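Long-range contacts in Vpx protein (PDB 4Z8L), which is a zinc-binding lentiviral accessory protein that probably bridges a host ubiquitin-ligase receptor to a target protein, marking the target for degradation: residues E29-E34 / L73-M78; E21-T26 / A66-L71. All coordinates share one frame; numbering follows the deposited sequence.

Contact 1: residues E29-E34 / L73-M78; sequences ERINRE and LMHKAM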
# COMPACT_ATOMS: atom_id res chain seq x y z
N GLU B 29 -17.18 -1.97 5.45
CA GLU B 29 -17.34 -2.23 6.86
C GLU B 29 -15.99 -2.53 7.47
O GLU B 29 -15.46 -1.72 8.23
CB GLU B 29 -18.31 -3.40 7.05
CG GLU B 29 -18.60 -3.83 8.47
CD GLU B 29 -19.48 -2.84 9.20
OE1 GLU B 29 -19.72 -1.74 8.68
OE2 GLU B 29 -19.96 -3.21 10.29
N ARG B 30 -15.32 -3.58 6.99
CA ARG B 30 -14.14 -4.07 7.68
C ARG B 30 -12.94 -3.16 7.47
O ARG B 30 -12.04 -3.11 8.33
CB ARG B 30 -13.83 -5.52 7.26
CG ARG B 30 -13.68 -5.75 5.77
CD ARG B 30 -13.52 -7.24 5.47
NE ARG B 30 -14.51 -8.04 6.19
CZ ARG B 30 -14.68 -9.35 6.03
NH1 ARG B 30 -13.94 -10.03 5.17
NH2 ARG B 30 -15.60 -9.99 6.74
N ILE B 31 -12.94 -2.40 6.38
CA ILE B 31 -11.89 -1.41 6.22
C ILE B 31 -12.10 -0.33 7.27
O ILE B 31 -11.13 0.22 7.78
CB ILE B 31 -11.82 -0.76 4.81
CG1 ILE B 31 -13.06 0.09 4.52
CG2 ILE B 31 -11.64 -1.80 3.73
CD1 ILE B 31 -12.91 1.01 3.34
N ASN B 32 -13.35 -0.03 7.61
CA ASN B 32 -13.58 0.95 8.68
C ASN B 32 -13.21 0.41 10.06
O ASN B 32 -12.55 1.11 10.85
CB ASN B 32 -15.04 1.41 8.70
CG ASN B 32 -15.41 2.24 7.48
OD1 ASN B 32 -14.93 3.36 7.32
ND2 ASN B 32 -16.27 1.70 6.64
N ARG B 33 -13.62 -0.82 10.35
CA ARG B 33 -13.28 -1.46 11.63
C ARG B 33 -11.77 -1.45 11.82
O ARG B 33 -11.29 -1.26 12.93
CB ARG B 33 -13.80 -2.90 11.75
CG ARG B 33 -15.06 -3.31 10.98
CD ARG B 33 -16.14 -2.24 10.92
NE ARG B 33 -16.86 -2.01 12.15
CZ ARG B 33 -17.85 -2.78 12.59
NH1 ARG B 33 -18.23 -3.84 11.88
NH2 ARG B 33 -18.46 -2.48 13.73
N GLU B 34 -11.03 -1.66 10.74
CA GLU B 34 -9.58 -1.70 10.86
C GLU B 34 -8.96 -0.31 10.89
O GLU B 34 -7.97 -0.08 11.61
CB GLU B 34 -8.97 -2.51 9.71
CG GLU B 34 -7.45 -2.57 9.73
CD GLU B 34 -6.92 -3.81 10.43
OE1 GLU B 34 -7.67 -4.80 10.55
OE2 GLU B 34 -5.75 -3.79 10.87
N LEU B 73 -10.23 5.08 -1.92
CA LEU B 73 -9.37 6.05 -1.24
C LEU B 73 -8.81 5.49 0.05
O LEU B 73 -7.62 5.59 0.33
CB LEU B 73 -10.12 7.35 -0.94
CG LEU B 73 -10.46 8.27 -2.11
CD1 LEU B 73 -10.93 9.62 -1.60
CD2 LEU B 73 -9.28 8.42 -3.05
N MET B 74 -9.68 4.86 0.84
CA MET B 74 -9.26 4.41 2.15
C MET B 74 -8.40 3.14 2.08
O MET B 74 -7.59 2.90 2.98
CB MET B 74 -10.46 4.19 3.06
CG MET B 74 -10.23 4.78 4.44
SD MET B 74 -11.52 4.38 5.61
CE MET B 74 -11.12 2.67 5.87
N HIS B 75 -8.57 2.34 1.04
CA HIS B 75 -7.65 1.22 0.81
C HIS B 75 -6.26 1.77 0.50
O HIS B 75 -5.25 1.19 0.91
CB HIS B 75 -8.12 0.34 -0.34
CG HIS B 75 -8.85 -0.89 0.09
ND1 HIS B 75 -9.49 -1.73 -0.79
CD2 HIS B 75 -9.04 -1.43 1.32
CE1 HIS B 75 -10.04 -2.73 -0.13
NE2 HIS B 75 -9.78 -2.57 1.15
N LYS B 76 -6.22 2.90 -0.19
CA LYS B 76 -4.94 3.54 -0.48
C LYS B 76 -4.35 4.18 0.78
O LYS B 76 -3.13 4.24 0.95
CB LYS B 76 -5.12 4.55 -1.61
CG LYS B 76 -5.56 3.88 -2.90
CD LYS B 76 -5.94 4.86 -3.99
CE LYS B 76 -6.48 4.12 -5.20
NZ LYS B 76 -7.00 5.03 -6.26
N ALA B 77 -5.23 4.64 1.67
CA ALA B 77 -4.80 5.19 2.96
C ALA B 77 -4.20 4.10 3.86
O ALA B 77 -3.12 4.29 4.42
CB ALA B 77 -5.96 5.87 3.66
N MET B 78 -4.91 2.99 4.00
CA MET B 78 -4.41 1.85 4.77
C MET B 78 -3.10 1.34 4.18
O MET B 78 -2.17 1.02 4.92
CB MET B 78 -5.45 0.72 4.80
CG MET B 78 -6.57 0.94 5.80
SD MET B 78 -5.97 1.07 7.50
CE MET B 78 -5.12 -0.50 7.67
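This is a buried helix-helix packing contact near the centre of the three-helix fold, where helix 21-35 crosses helix 63-84 on the side leading to the zinc site. The axes of the two segments run 10.7 Å apart at 37°. I31 points toward the partner helix and divides its branches between two neighbours. Its CG1 lies 3.5 Å from M74 CE, while CG2 meets the H75 ring obliquely, 3.3 Å from NE2. M74 bends at chi3 (73°), which sets its methyl group against the side chain and backbone carbonyl of I31. The CB of N32 faces away, yet its OD1 turns back to within 3.9 Å of M74 SD, and that oxygen is hydrogen-bonded to the hydroxyl of Y70. One turn on, the CE of M78 touches the aliphatic CG of E34 at 3.7 Å. The zinc ligands H38 and H81 lie close to E34 and M78 respectively. Flexible, unbranched methionines suit this seam, moulding themselves around a branched isoleucine and a glutamate methylene. No hydrogen bond or salt bridge links the segments, so their mutual hold is apolar, with a chain of another protein also packing on I31; Y70 satisfies the buried amide oxygen of N32.

Contact 2: residues E21-T26 / A66-L71; sequences EQWLET and AKYRYL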
# COMPACT_ATOMS: atom_id res chain seq x y z
N GLU B 21 -22.80 -5.65 -4.21
CA GLU B 21 -23.71 -5.98 -3.10
C GLU B 21 -23.08 -6.02 -1.69
O GLU B 21 -22.59 -5.01 -1.12
CB GLU B 21 -24.29 -7.37 -3.44
CG GLU B 21 -25.54 -7.93 -2.76
CD GLU B 21 -25.83 -9.34 -3.29
OE1 GLU B 21 -24.95 -9.89 -4.00
OE2 GLU B 21 -26.90 -9.91 -2.98
N GLN B 22 -23.08 -7.23 -1.17
CA GLN B 22 -22.52 -7.58 0.12
C GLN B 22 -21.01 -7.41 0.10
O GLN B 22 -20.41 -7.19 1.14
CB GLN B 22 -22.93 -9.02 0.45
CG GLN B 22 -24.43 -9.19 0.40
CD GLN B 22 -24.90 -10.59 0.71
OE1 GLN B 22 -24.47 -11.21 1.68
NE2 GLN B 22 -25.78 -11.11 -0.14
N TRP B 23 -20.40 -7.55 -1.07
CA TRP B 23 -18.97 -7.29 -1.19
C TRP B 23 -18.65 -5.85 -0.83
O TRP B 23 -17.70 -5.58 -0.10
CB TRP B 23 -18.45 -7.56 -2.59
CG TRP B 23 -16.99 -7.24 -2.72
CD1 TRP B 23 -15.95 -8.07 -2.42
CD2 TRP B 23 -16.40 -6.00 -3.14
NE1 TRP B 23 -14.76 -7.43 -2.64
CE2 TRP B 23 -15.00 -6.16 -3.08
CE3 TRP B 23 -16.92 -4.78 -3.57
CZ2 TRP B 23 -14.12 -5.15 -3.44
CZ3 TRP B 23 -16.04 -3.77 -3.92
CH2 TRP B 23 -14.66 -3.96 -3.85
N LEU B 24 -19.43 -4.92 -1.37
CA LEU B 24 -19.23 -3.51 -1.11
C LEU B 24 -19.48 -3.24 0.36
O LEU B 24 -18.64 -2.63 1.04
CB LEU B 24 -20.14 -2.63 -1.97
CG LEU B 24 -19.75 -1.15 -2.02
CD1 LEU B 24 -18.38 -0.94 -2.64
CD2 LEU B 24 -20.81 -0.34 -2.76
N GLU B 25 -20.62 -3.71 0.86
CA GLU B 25 -20.95 -3.43 2.25
C GLU B 25 -19.91 -4.00 3.23
O GLU B 25 -19.51 -3.34 4.20
CB GLU B 25 -22.33 -3.99 2.58
CG GLU B 25 -23.30 -2.95 3.10
CD GLU B 25 -24.64 -3.54 3.47
OE1 GLU B 25 -25.05 -4.54 2.84
OE2 GLU B 25 -25.28 -3.00 4.40
N THR B 26 -19.45 -5.22 2.94
CA THR B 26 -18.44 -5.89 3.75
C THR B 26 -17.10 -5.17 3.70
O THR B 26 -16.50 -4.91 4.73
CB THR B 26 -18.22 -7.35 3.29
OG1 THR B 26 -19.48 -7.99 3.07
CG2 THR B 26 -17.45 -8.12 4.34
N ALA B 66 -20.30 6.52 -4.65
CA ALA B 66 -19.56 7.35 -3.71
C ALA B 66 -18.91 6.50 -2.62
O ALA B 66 -17.80 6.78 -2.18
CB ALA B 66 -20.49 8.39 -3.08
N LYS B 67 -19.63 5.46 -2.19
CA LYS B 67 -19.09 4.56 -1.18
C LYS B 67 -17.97 3.71 -1.76
O LYS B 67 -17.03 3.34 -1.06
CB LYS B 67 -20.19 3.65 -0.63
CG LYS B 67 -21.15 4.37 0.31
CD LYS B 67 -22.19 3.43 0.92
CE LYS B 67 -22.81 2.51 -0.11
NZ LYS B 67 -23.84 1.64 0.51
N TYR B 68 -18.04 3.44 -3.06
CA TYR B 68 -16.99 2.70 -3.74
C TYR B 68 -15.71 3.52 -3.85
O TYR B 68 -14.61 3.02 -3.57
CB TYR B 68 -17.45 2.26 -5.13
CG TYR B 68 -16.38 1.56 -5.94
CD1 TYR B 68 -15.88 0.32 -5.55
CD2 TYR B 68 -15.87 2.14 -7.09
CE1 TYR B 68 -14.90 -0.32 -6.28
CE2 TYR B 68 -14.90 1.51 -7.83
CZ TYR B 68 -14.41 0.28 -7.43
OH TYR B 68 -13.44 -0.34 -8.17
N ARG B 69 -15.85 4.78 -4.25
CA ARG B 69 -14.70 5.68 -4.36
C ARG B 69 -14.10 5.95 -2.98
O ARG B 69 -12.87 6.07 -2.84
CB ARG B 69 -15.12 6.98 -5.04
CG ARG B 69 -15.57 6.81 -6.48
CD ARG B 69 -14.43 6.34 -7.37
NE ARG B 69 -13.30 7.27 -7.34
CZ ARG B 69 -13.11 8.25 -8.22
NH1 ARG B 69 -13.98 8.44 -9.20
NH2 ARG B 69 -12.05 9.04 -8.11
N TYR B 70 -14.96 6.05 -1.97
CA TYR B 70 -14.52 6.16 -0.58
C TYR B 70 -13.68 4.95 -0.20
O TYR B 70 -12.58 5.08 0.36
CB TYR B 70 -15.72 6.28 0.36
CG TYR B 70 -15.38 6.09 1.82
CD1 TYR B 70 -14.78 7.11 2.55
CD2 TYR B 70 -15.64 4.89 2.47
CE1 TYR B 70 -14.46 6.93 3.89
CE2 TYR B 70 -15.33 4.71 3.80
CZ TYR B 70 -14.74 5.73 4.51
OH TYR B 70 -14.42 5.56 5.83
N LEU B 71 -14.21 3.77 -0.53
CA LEU B 71 -13.54 2.50 -0.28
C LEU B 71 -12.15 2.49 -0.88
O LEU B 71 -11.17 2.16 -0.20
CB LEU B 71 -14.37 1.35 -0.86
CG LEU B 71 -13.72 -0.03 -0.99
CD1 LEU B 71 -13.45 -0.65 0.36
CD2 LEU B 71 -14.57 -0.95 -1.85
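In the three-helix fold, the N-terminal part of helix 21-35 packs here against the first half of helix 63-84, away from the zinc site. The axes of the two segments approach to 10.6 Å and cross at 51°; L24 and Y68 have the closest CA atoms, 7.1 Å apart. An apolar cluster of W23, L24, Y68 and L71 fills the gap. In W23, chi1 (178°) carries the indole toward the partner helix and chi2 (85°) turns its six-membered ring to the front. The outer carbon CH2 of that ring lies 3.6 Å from L71 CD2, which meets the indole obliquely. W23 CZ3 and Y68 CE1 are 4.3 Å apart, each near the plane of the other's ring, so the two aromatics meet edge to edge rather than as a stack. L24 crosses the Y68 side chain at about a right angle, its CD1 at the ring edge 4.0 Å from Y68 CD1, and meets L71 CD2 obliquely at 3.9 Å. Its other branch, CD2, approaches the aliphatic CE of K67 at 4.4 Å, a looser touch. Leucine suits both helices: a single methyl of each, L24 CD1 and L71 CD2, meets two neighbours. Helix 63-84 packs on both other helices, Y70 touching L47 and, edge-to-face, W48 of helix 45-58 as well as L28 of helix 21-35. The hydroxyl of Y68 hydrogen-bonds to an acidic side chain of another protein's chain, and the ammonium of K67 forms a weak, long ion pair with D64. Between the two segments there is no hydrogen bond, so hydrophobic burial joins them, with a chain of another protein also packing on W23; Y68 gives its ring to the helix pair and its hydroxyl to the complex.

In the fold
From the N terminus, the chain enters helix 21-35, passing first through 21-26 and then 29-34. It continues through helix 45-58 and goes on into helix 63-84, where 66-71 precedes 73-78. Contact 2 closes a loop of 39 intervening residues and contact 1 one of 38; because their segments alternate along the sequence, the loops cross rather than nest. Both join the same two helices, which run in broadly the same direction, and their centres lie 11 Å apart. Packing of I31 CD1 against L71 CD1 makes the seam continuous, from 21-26 toward the zinc site, with helix 45-58 in both loops.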